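Local structure of NS3-like protein (Alongshan virus, 6M40) at residues 170-176 / 306-312; 106-112 / 138-144. The protein probably unwinds RNA with energy from NTP hydrolysis, this chain being the helicase part of a longer viral protein. One frame throughout, in Å; residues are numbered along the deposited sequence.

Contact 1 (170-176 / 306-312); sequences IVDRVYN and GGYYRPA
Two parallel strands of the second RecA-like domain pair here, with 170-175 running beside 306-311. Their axes come within 4.6 Å at 23°, in the register Ile-170 to Gly-306 through Tyr-175 to Pro-311. Backbones are extended, and the bonds alternate as parallel pairing requires: Val-171 N to Gly-306 O (3.1 Å), Tyr-308 N to Val-171 O (2.8 Å), Arg-173 N to Tyr-308 O (2.9 Å), a weak Arg-310 N to Arg-173 O (3.5 Å), Tyr-175 N to Arg-310 O (3.3 Å) and Ala-312 N to Tyr-175 O (2.9 Å). Pro-311, lacking an NH, suits a position this pairing does not call on to donate. In the domain's mixed sheet, strand 306-311 also pairs with 264-276. On the face of Ile-170, Asp-172 and Tyr-308, Ile-170 CG2 meets Tyr-308 CB at 4.0 Å, while Asp-172 (m) forms a salt bridge with Arg-297. On the other face Tyr-175 adopts p, so its ring receives Pro-311 CA in a CH-pi contact, 3.7 Å from the centroid, and its OH bonds Asp-267 O. Beside it, Tyr-309 (m) stacks on Phe-266, with the extended Arg-173 reaching past it.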
ATOM      1  N   ILE A 170     -16.242   4.419  16.569  1.00 82.54           N
ATOM      2  CA  ILE A 170     -15.060   3.723  17.061  1.00 78.75           C
ATOM      3  C   ILE A 170     -14.628   4.404  18.349  1.00 79.72           C
ATOM      4  O   ILE A 170     -14.638   5.637  18.442  1.00 86.62           O
ATOM      5  CB  ILE A 170     -13.910   3.738  16.031  1.00 80.77           C
ATOM      6  CG1 ILE A 170     -14.349   3.065  14.730  1.00 78.96           C
ATOM      7  CG2 ILE A 170     -12.680   3.044  16.602  1.00 77.63           C
ATOM      8  CD1 ILE A 170     -13.345   3.194  13.606  1.00 77.09           C
ATOM      9  N   VAL A 171     -14.247   3.604  19.340  1.00 79.41           N
ATOM     10  CA  VAL A 171     -13.818   4.110  20.639  1.00 81.20           C
ATOM     11  C   VAL A 171     -12.298   4.059  20.679  1.00 78.54           C
ATOM     12  O   VAL A 171     -11.696   3.001  20.465  1.00 77.55           O
ATOM     13  CB  VAL A 171     -14.438   3.303  21.795  1.00 82.16           C
ATOM     14  CG1 VAL A 171     -13.898   3.792  23.133  1.00 87.35           C
ATOM     15  CG2 VAL A 171     -15.955   3.403  21.750  1.00 82.33           C
ATOM     16  N   ASP A 172     -11.679   5.197  20.969  1.00 78.82           N
ATOM     17  CA  ASP A 172     -10.228   5.309  21.048  1.00 79.67           C
ATOM     18  C   ASP A 172      -9.798   5.247  22.505  1.00 80.05           C
ATOM     19  O   ASP A 172     -10.218   6.075  23.320  1.00 82.29           O
ATOM     20  CB  ASP A 172      -9.749   6.608  20.406  1.00 83.40           C
ATOM     21  CG  ASP A 172      -9.992   6.633  18.922  1.00 79.18           C
ATOM     22  OD1 ASP A 172      -9.367   5.820  18.211  1.00 77.56           O
ATOM     23  OD2 ASP A 172     -10.831   7.441  18.474  1.00 81.55           O
ATOM     24  N   ARG A 173      -8.956   4.272  22.823  1.00 79.33           N
ATOM     25  CA  ARG A 173      -8.440   4.081  24.163  1.00 81.03           C
ATOM     26  C   ARG A 173      -6.923   4.012  24.084  1.00 80.87           C
ATOM     27  O   ARG A 173      -6.332   4.066  23.002  1.00 82.78           O
ATOM     28  CB  ARG A 173      -9.041   2.827  24.806  1.00 85.15           C
ATOM     29  CG  ARG A 173     -10.548   2.917  24.976  1.00 95.22           C
ATOM     30  CD  ARG A 173     -11.108   1.663  25.606  1.00102.85           C
ATOM     31  NE  ARG A 173     -12.562   1.701  25.718  1.00114.07           N
ATOM     32  CZ  ARG A 173     -13.293   0.721  26.238  1.00123.71           C
ATOM     33  NH1 ARG A 173     -12.705  -0.375  26.697  1.00118.08           N
ATOM     34  NH2 ARG A 173     -14.614   0.835  26.298  1.00121.61           N
ATOM     35  N   VAL A 174      -6.292   3.894  25.247  1.00 86.03           N
ATOM     36  CA  VAL A 174      -4.848   4.031  25.358  1.00 81.05           C
ATOM     37  C   VAL A 174      -4.344   3.067  26.418  1.00 85.26           C
ATOM     38  O   VAL A 174      -4.754   3.150  27.583  1.00 93.40           O
ATOM     39  CB  VAL A 174      -4.440   5.471  25.713  1.00 81.40           C
ATOM     40  CG1 VAL A 174      -3.009   5.506  26.155  1.00 86.47           C
ATOM     41  CG2 VAL A 174      -4.655   6.395  24.520  1.00 84.35           C
ATOM     42  N   TYR A 175      -3.450   2.167  26.023  1.00 84.01           N
ATOM     43  CA  TYR A 175      -2.761   1.274  26.940  1.00 86.55           C
ATOM     44  C   TYR A 175      -1.360   1.808  27.198  1.00 91.94           C
ATOM     45  O   TYR A 175      -0.677   2.260  26.276  1.00 92.79           O
ATOM     46  CB  TYR A 175      -2.697  -0.144  26.371  1.00 85.30           C
ATOM     47  CG  TYR A 175      -1.869  -0.275  25.111  1.00 89.55           C
ATOM     48  CD1 TYR A 175      -0.501  -0.490  25.180  1.00 87.59           C
ATOM     49  CD2 TYR A 175      -2.456  -0.193  23.855  1.00 81.99           C
ATOM     50  CE1 TYR A 175       0.258  -0.610  24.046  1.00 86.73           C
ATOM     51  CE2 TYR A 175      -1.698  -0.317  22.707  1.00 83.59           C
ATOM     52  CZ  TYR A 175      -0.339  -0.523  22.805  1.00 87.45           C
ATOM     53  OH  TYR A 175       0.439  -0.647  21.670  1.00 72.43           O
ATOM     54  N   ASN A 176      -0.940   1.761  28.462  1.00 99.71           N
ATOM     55  CA  ASN A 176       0.369   2.249  28.864  1.00104.18           C
ATOM     56  C   ASN A 176       1.347   1.135  29.190  1.00100.54           C
ATOM     57  O   ASN A 176       2.528   1.416  29.425  1.00101.64           O
ATOM     58  CB  ASN A 176       0.235   3.155  30.098  1.00104.94           C
ATOM     59  CG  ASN A 176      -0.409   4.494  29.780  1.00102.51           C
ATOM     60  OD1 ASN A 176       0.279   5.480  29.513  1.00102.67           O
ATOM     61  ND2 ASN A 176      -1.735   4.537  29.825  1.00 96.01           N
ATOM     62  N   GLY A 306     -16.560  -0.776  17.029  1.00 76.75           N
ATOM     63  CA  GLY A 306     -15.246  -1.334  17.277  1.00 77.29           C
ATOM     64  C   GLY A 306     -14.428  -0.407  18.137  1.00 76.19           C
ATOM     65  O   GLY A 306     -14.673   0.803  18.191  1.00 75.21           O
ATOM     66  N   GLY A 307     -13.450  -0.989  18.821  1.00 75.26           N
ATOM     67  CA  GLY A 307     -12.547  -0.249  19.680  1.00 77.91           C
ATOM     68  C   GLY A 307     -11.144  -0.250  19.108  1.00 79.14           C
ATOM     69  O   GLY A 307     -10.747  -1.189  18.416  1.00 78.64           O
ATOM     70  N   TYR A 308     -10.398   0.817  19.392  1.00 76.74           N
ATOM     71  CA  TYR A 308      -9.051   1.008  18.867  1.00 72.60           C
ATOM     72  C   TYR A 308      -8.106   1.317  20.014  1.00 72.07           C
ATOM     73  O   TYR A 308      -8.289   2.314  20.720  1.00 75.21           O
ATOM     74  CB  TYR A 308      -9.022   2.137  17.835  1.00 75.72           C
ATOM     75  CG  TYR A 308      -7.636   2.430  17.288  1.00 72.44           C
ATOM     76  CD1 TYR A 308      -6.957   1.485  16.534  1.00 70.92           C
ATOM     77  CD2 TYR A 308      -7.014   3.654  17.513  1.00 76.41           C
ATOM     78  CE1 TYR A 308      -5.697   1.745  16.031  1.00 74.57           C
ATOM     79  CE2 TYR A 308      -5.756   3.921  17.013  1.00 75.51           C
ATOM     80  CZ  TYR A 308      -5.101   2.958  16.269  1.00 74.42           C
ATOM     81  OH  TYR A 308      -3.844   3.206  15.763  1.00 68.50           O
ATOM     82  N   TYR A 309      -7.082   0.484  20.172  1.00 72.42           N
ATOM     83  CA  TYR A 309      -6.110   0.601  21.253  1.00 75.62           C
ATOM     84  C   TYR A 309      -4.744   0.942  20.663  1.00 74.12           C
ATOM     85  O   TYR A 309      -4.134   0.115  19.978  1.00 71.50           O
ATOM     86  CB  TYR A 309      -6.067  -0.694  22.061  1.00 78.09           C
ATOM     87  CG  TYR A 309      -7.412  -1.046  22.654  1.00 78.97           C
ATOM     88  CD1 TYR A 309      -8.350  -1.773  21.929  1.00 78.79           C
ATOM     89  CD2 TYR A 309      -7.746  -0.640  23.935  1.00 76.36           C
ATOM     90  CE1 TYR A 309      -9.585  -2.089  22.476  1.00 81.22           C
ATOM     91  CE2 TYR A 309      -8.964  -0.948  24.483  1.00 83.19           C
ATOM     92  CZ  TYR A 309      -9.884  -1.672  23.755  1.00 84.08           C
ATOM     93  OH  TYR A 309     -11.104  -1.970  24.324  1.00 83.96           O
ATOM     94  N   ARG A 310      -4.269   2.164  20.929  1.00 75.73           N
ATOM     95  CA  ARG A 310      -2.928   2.630  20.610  1.00 77.12           C
ATOM     96  C   ARG A 310      -2.141   2.849  21.901  1.00 81.63           C
ATOM     97  O   ARG A 310      -2.735   3.123  22.948  1.00 82.00           O
ATOM     98  CB  ARG A 310      -2.969   3.944  19.822  1.00 79.78           C
ATOM     99  CG  ARG A 310      -3.182   5.166  20.703  1.00 89.23           C
ATOM    100  CD  ARG A 310      -3.295   6.448  19.899  1.00 94.81           C
ATOM    101  NE  ARG A 310      -3.749   7.552  20.740  1.00 98.39           N
ATOM    102  CZ  ARG A 310      -5.025   7.798  21.021  1.00100.53           C
ATOM    103  NH1 ARG A 310      -5.977   7.016  20.530  1.00102.40           N
ATOM    104  NH2 ARG A 310      -5.349   8.821  21.797  1.00105.19           N
ATOM    105  N   PRO A 311      -0.811   2.760  21.870  1.00 83.25           N
ATOM    106  CA  PRO A 311      -0.047   3.004  23.100  1.00 82.26           C
ATOM    107  C   PRO A 311      -0.038   4.479  23.471  1.00 83.93           C
ATOM    108  O   PRO A 311       0.028   5.356  22.607  1.00 80.17           O
ATOM    109  CB  PRO A 311       1.358   2.499  22.762  1.00 80.24           C
ATOM    110  CG  PRO A 311       1.445   2.548  21.279  1.00 73.33           C
ATOM    111  CD  PRO A 311       0.052   2.329  20.753  1.00 73.78           C
ATOM    112  N   ALA A 312      -0.126   4.739  24.779  1.00 91.27           N
ATOM    113  CA  ALA A 312      -0.071   6.109  25.279  1.00 91.00           C
ATOM    114  C   ALA A 312       1.098   6.861  24.666  1.00 92.25           C
ATOM    115  O   ALA A 312       0.942   7.974  24.150  1.00 88.86           O
ATOM    116  CB  ALA A 312       0.041   6.109  26.806  1.00 94.42           C
TER

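Contact 2 (106-112 / 138-144); sequences LFAKDVS and KEKSKAA
Lys-109 has the largest area covered by the facing loop, and the CG of its side chain packs against that loop's backbone, which suits a long, flexible residue at the surface. With chi1 m and chi2 and chi3 near 95°, the side chain curls so that Lys-109 CG lies 3.6 Å from Lys-140 O and 4.2 Å from Ser-141 CA. Lys-109 O accepts from Lys-142 N at 3.1 Å, and Lys-109 CA is 5.1 Å from Ser-141 CA. Lys-138 works by its charge instead: chi1 and chi2 t, chi3 m and chi4 t bring Lys-138 NZ to Leu-106 O and Ala-108 O, both at 2.6 Å, so one amino group ties together two carbonyls of the opposing loop; Thr-135 OG1 is a further partner. Lys-138 opens a type II beta turn closed by Ser-141 N to Lys-138 O (3.2 Å), with Lys-140 at phi/psi 70/21, the positive phi a type II turn needs at its third residue. An ST turn follows, Ser-141 OG accepting from Ala-143 N (3.2 Å) and also bonding Val-136 O. Segment 106-112 leads into, and 138-144 lies within, a beta-alpha-beta crossover of the first RecA-like domain: strand 111-116, helix 123-136, then the adjacent parallel strand 145-149. Ser-112, already in the first strand, has chi1 m, and Ser-112 OG accepts from Ala-144 N at 2.8 Å, just before the second strand begins. Ala-143, extended, points its CB toward the opposing segment, 3.1 Å from Ser-112 OG and from Val-111 O; a small side chain suits so tight a gap, where Ala-143 CA and Ser-112 CA are 4.8 Å apart.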
ATOM      1  N   LEU A 106      -1.448   5.829 -22.384  1.00 70.91           N
ATOM      2  CA  LEU A 106      -1.098   7.178 -21.971  1.00 66.17           C
ATOM      3  C   LEU A 106      -1.117   8.141 -23.153  1.00 66.13           C
ATOM      4  O   LEU A 106      -1.391   9.326 -22.963  1.00 72.03           O
ATOM      5  CB  LEU A 106       0.275   7.177 -21.307  1.00 62.42           C
ATOM      6  CG  LEU A 106       0.488   6.164 -20.191  1.00 62.42           C
ATOM      7  CD1 LEU A 106       1.876   6.330 -19.568  1.00 57.17           C
ATOM      8  CD2 LEU A 106      -0.605   6.268 -19.133  1.00 64.78           C
ATOM      9  N   PHE A 107      -0.820   7.669 -24.371  1.00 62.77           N
ATOM     10  CA  PHE A 107      -0.958   8.506 -25.560  1.00 64.52           C
ATOM     11  C   PHE A 107      -2.411   8.718 -25.944  1.00 65.58           C
ATOM     12  O   PHE A 107      -2.692   9.578 -26.779  1.00 68.27           O
ATOM     13  CB  PHE A 107      -0.221   7.911 -26.769  1.00 65.64           C
ATOM     14  CG  PHE A 107       1.248   7.776 -26.559  1.00 57.43           C
ATOM     15  CD1 PHE A 107       2.090   8.863 -26.716  1.00 51.73           C
ATOM     16  CD2 PHE A 107       1.783   6.568 -26.167  1.00 58.22           C
ATOM     17  CE1 PHE A 107       3.440   8.742 -26.499  1.00 52.05           C
ATOM     18  CE2 PHE A 107       3.135   6.439 -25.950  1.00 53.30           C
ATOM     19  CZ  PHE A 107       3.963   7.528 -26.115  1.00 51.37           C
ATOM     20  N   ALA A 108      -3.328   7.946 -25.381  1.00 67.69           N
ATOM     21  CA  ALA A 108      -4.740   8.131 -25.667  1.00 73.92           C
ATOM     22  C   ALA A 108      -5.249   9.384 -24.960  1.00 77.49           C
ATOM     23  O   ALA A 108      -4.648   9.880 -24.006  1.00 79.49           O
ATOM     24  CB  ALA A 108      -5.539   6.904 -25.236  1.00 75.94           C
ATOM     25  N   LYS A 109      -6.364   9.911 -25.458  1.00 77.58           N
ATOM     26  CA  LYS A 109      -6.984  11.101 -24.892  1.00 78.46           C
ATOM     27  C   LYS A 109      -8.409  10.841 -24.419  1.00 78.38           C
ATOM     28  O   LYS A 109      -9.094  11.787 -24.008  1.00 77.05           O
ATOM     29  CB  LYS A 109      -6.984  12.243 -25.914  1.00 82.32           C
ATOM     30  CG  LYS A 109      -5.708  13.074 -25.929  1.00 83.45           C
ATOM     31  CD  LYS A 109      -4.745  12.620 -27.017  1.00 82.46           C
ATOM     32  CE  LYS A 109      -4.923  13.424 -28.293  1.00 89.53           C
ATOM     33  NZ  LYS A 109      -4.336  12.710 -29.466  1.00101.65           N
ATOM     34  N   ASP A 110      -8.860   9.583 -24.446  1.00 81.15           N
ATOM     35  CA  ASP A 110     -10.253   9.229 -24.206  1.00 76.13           C
ATOM     36  C   ASP A 110     -10.380   8.187 -23.105  1.00 73.20           C
ATOM     37  O   ASP A 110     -11.342   7.417 -23.080  1.00 73.86           O
ATOM     38  CB  ASP A 110     -10.908   8.717 -25.493  1.00 81.66           C
ATOM     39  CG  ASP A 110     -10.259   7.441 -26.027  1.00 82.27           C
ATOM     40  OD1 ASP A 110      -9.046   7.235 -25.825  1.00 76.20           O
ATOM     41  OD2 ASP A 110     -10.968   6.636 -26.665  1.00 89.77           O
ATOM     42  N   VAL A 111      -9.418   8.148 -22.187  1.00 68.15           N
ATOM     43  CA  VAL A 111      -9.408   7.176 -21.099  1.00 65.31           C
ATOM     44  C   VAL A 111      -9.347   7.936 -19.785  1.00 65.72           C
ATOM     45  O   VAL A 111      -8.361   8.635 -19.506  1.00 66.32           O
ATOM     46  CB  VAL A 111      -8.231   6.193 -21.203  1.00 62.80           C
ATOM     47  CG1 VAL A 111      -8.325   5.165 -20.091  1.00 64.16           C
ATOM     48  CG2 VAL A 111      -8.210   5.516 -22.560  1.00 59.22           C
ATOM     49  N   SER A 112     -10.380   7.768 -18.967  1.00 66.31           N
ATOM     50  CA  SER A 112     -10.434   8.334 -17.627  1.00 63.83           C
ATOM     51  C   SER A 112     -10.142   7.238 -16.607  1.00 59.77           C
ATOM     52  O   SER A 112     -10.358   6.049 -16.860  1.00 59.06           O
ATOM     53  CB  SER A 112     -11.797   8.978 -17.364  1.00 64.39           C
ATOM     54  OG  SER A 112     -11.913  10.182 -18.092  1.00 68.12           O
ATOM     55  N   LYS A 138      -3.144  16.468 -19.792  1.00 77.94           N
ATOM     56  CA  LYS A 138      -2.510  16.621 -21.093  1.00 78.18           C
ATOM     57  C   LYS A 138      -3.207  17.654 -21.967  1.00 82.77           C
ATOM     58  O   LYS A 138      -4.390  17.949 -21.784  1.00 79.29           O
ATOM     59  CB  LYS A 138      -2.507  15.250 -21.766  1.00 74.24           C
ATOM     60  CG  LYS A 138      -1.759  15.126 -23.057  1.00 76.49           C
ATOM     61  CD  LYS A 138      -2.244  13.894 -23.805  1.00 75.61           C
ATOM     62  CE  LYS A 138      -2.260  12.643 -22.921  1.00 71.81           C
ATOM     63  NZ  LYS A 138      -2.641  11.429 -23.692  1.00 73.88           N
ATOM     64  N   GLU A 139      -2.467  18.221 -22.914  1.00 92.63           N
ATOM     65  CA  GLU A 139      -3.061  19.130 -23.883  1.00 94.59           C
ATOM     66  C   GLU A 139      -3.979  18.358 -24.825  1.00 97.42           C
ATOM     67  O   GLU A 139      -3.622  17.291 -25.338  1.00 97.19           O
ATOM     68  CB  GLU A 139      -1.979  19.855 -24.677  1.00101.81           C
ATOM     69  CG  GLU A 139      -0.907  20.510 -23.813  1.00116.10           C
ATOM     70  CD  GLU A 139       0.312  19.629 -23.615  1.00114.27           C
ATOM     71  OE1 GLU A 139       0.848  19.117 -24.618  1.00110.52           O
ATOM     72  OE2 GLU A 139       0.739  19.450 -22.458  1.00109.27           O
ATOM     73  N   LYS A 140      -5.164  18.916 -25.058  1.00 94.49           N
ATOM     74  CA  LYS A 140      -6.224  18.307 -25.852  1.00 87.58           C
ATOM     75  C   LYS A 140      -6.846  17.100 -25.161  1.00 87.47           C
ATOM     76  O   LYS A 140      -7.449  16.247 -25.820  1.00 88.69           O
ATOM     77  CB  LYS A 140      -5.749  17.874 -27.248  1.00101.24           C
ATOM     78  CG  LYS A 140      -4.569  18.623 -27.859  1.00106.13           C
ATOM     79  CD  LYS A 140      -3.550  17.597 -28.364  1.00114.36           C
ATOM     80  CE  LYS A 140      -2.478  18.179 -29.272  1.00110.39           C
ATOM     81  NZ  LYS A 140      -1.475  17.133 -29.651  1.00104.50           N
ATOM     82  N   SER A 141      -6.698  16.991 -23.846  1.00 88.06           N
ATOM     83  CA  SER A 141      -7.257  15.851 -23.134  1.00 82.56           C
ATOM     84  C   SER A 141      -8.777  15.919 -23.099  1.00 79.79           C
ATOM     85  O   SER A 141      -9.366  16.998 -22.989  1.00 80.86           O
ATOM     86  CB  SER A 141      -6.745  15.788 -21.700  1.00 75.29           C
ATOM     87  OG  SER A 141      -7.631  14.998 -20.926  1.00 72.37           O
ATOM     88  N   LYS A 142      -9.407  14.756 -23.165  1.00 78.73           N
ATOM     89  CA  LYS A 142     -10.850  14.613 -23.002  1.00 78.70           C
ATOM     90  C   LYS A 142     -11.149  13.477 -22.033  1.00 77.61           C
ATOM     91  O   LYS A 142     -11.927  12.561 -22.305  1.00 81.98           O
ATOM     92  CB  LYS A 142     -11.519  14.405 -24.357  1.00 84.18           C
ATOM     93  CG  LYS A 142     -11.698  15.711 -25.121  1.00 90.91           C
ATOM     94  CD  LYS A 142     -11.804  15.501 -26.618  1.00 94.76           C
ATOM     95  CE  LYS A 142     -11.178  16.660 -27.380  1.00104.43           C
ATOM     96  NZ  LYS A 142     -10.659  16.225 -28.705  1.00111.60           N
ATOM     97  N   ALA A 143     -10.510  13.544 -20.868  1.00 72.99           N
ATOM     98  CA  ALA A 143     -10.680  12.552 -19.818  1.00 72.83           C
ATOM     99  C   ALA A 143     -10.304  13.199 -18.492  1.00 73.64           C
ATOM    100  O   ALA A 143      -9.628  14.228 -18.454  1.00 72.22           O
ATOM    101  CB  ALA A 143      -9.827  11.308 -20.083  1.00 70.18           C
ATOM    102  N   ALA A 144     -10.757  12.584 -17.404  1.00 66.28           N
ATOM    103  CA  ALA A 144     -10.483  13.064 -16.059  1.00 67.47           C
ATOM    104  C   ALA A 144     -10.026  11.901 -15.188  1.00 64.96           C
ATOM    105  O   ALA A 144     -10.138  10.729 -15.570  1.00 63.76           O
ATOM    106  CB  ALA A 144     -11.724  13.729 -15.442  1.00 79.10           C
TER

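Contact 2 comes wholly before contact 1 in the sequence, and the two belong to different RecA-like domains. Their centres lie on opposite sides of the chain's centre, about 26 Å (contact 2) and 23 Å (contact 1) from it, and about 46 Å from each other; their nearest atoms are about 30 Å apart, so they do not touch. Each joins neighbouring parallel strands, but contact 1 runs along its strands whereas contact 2 joins the loops at the N-terminal ends of 111-116 and 145-149. In helicases of this superfamily NTP binds in the cleft between the domains, at the C-terminal ends of the first domain's strands, where the P-loop lies; contact 2 therefore lies at the opposite, N-terminal end of that sheet's strands.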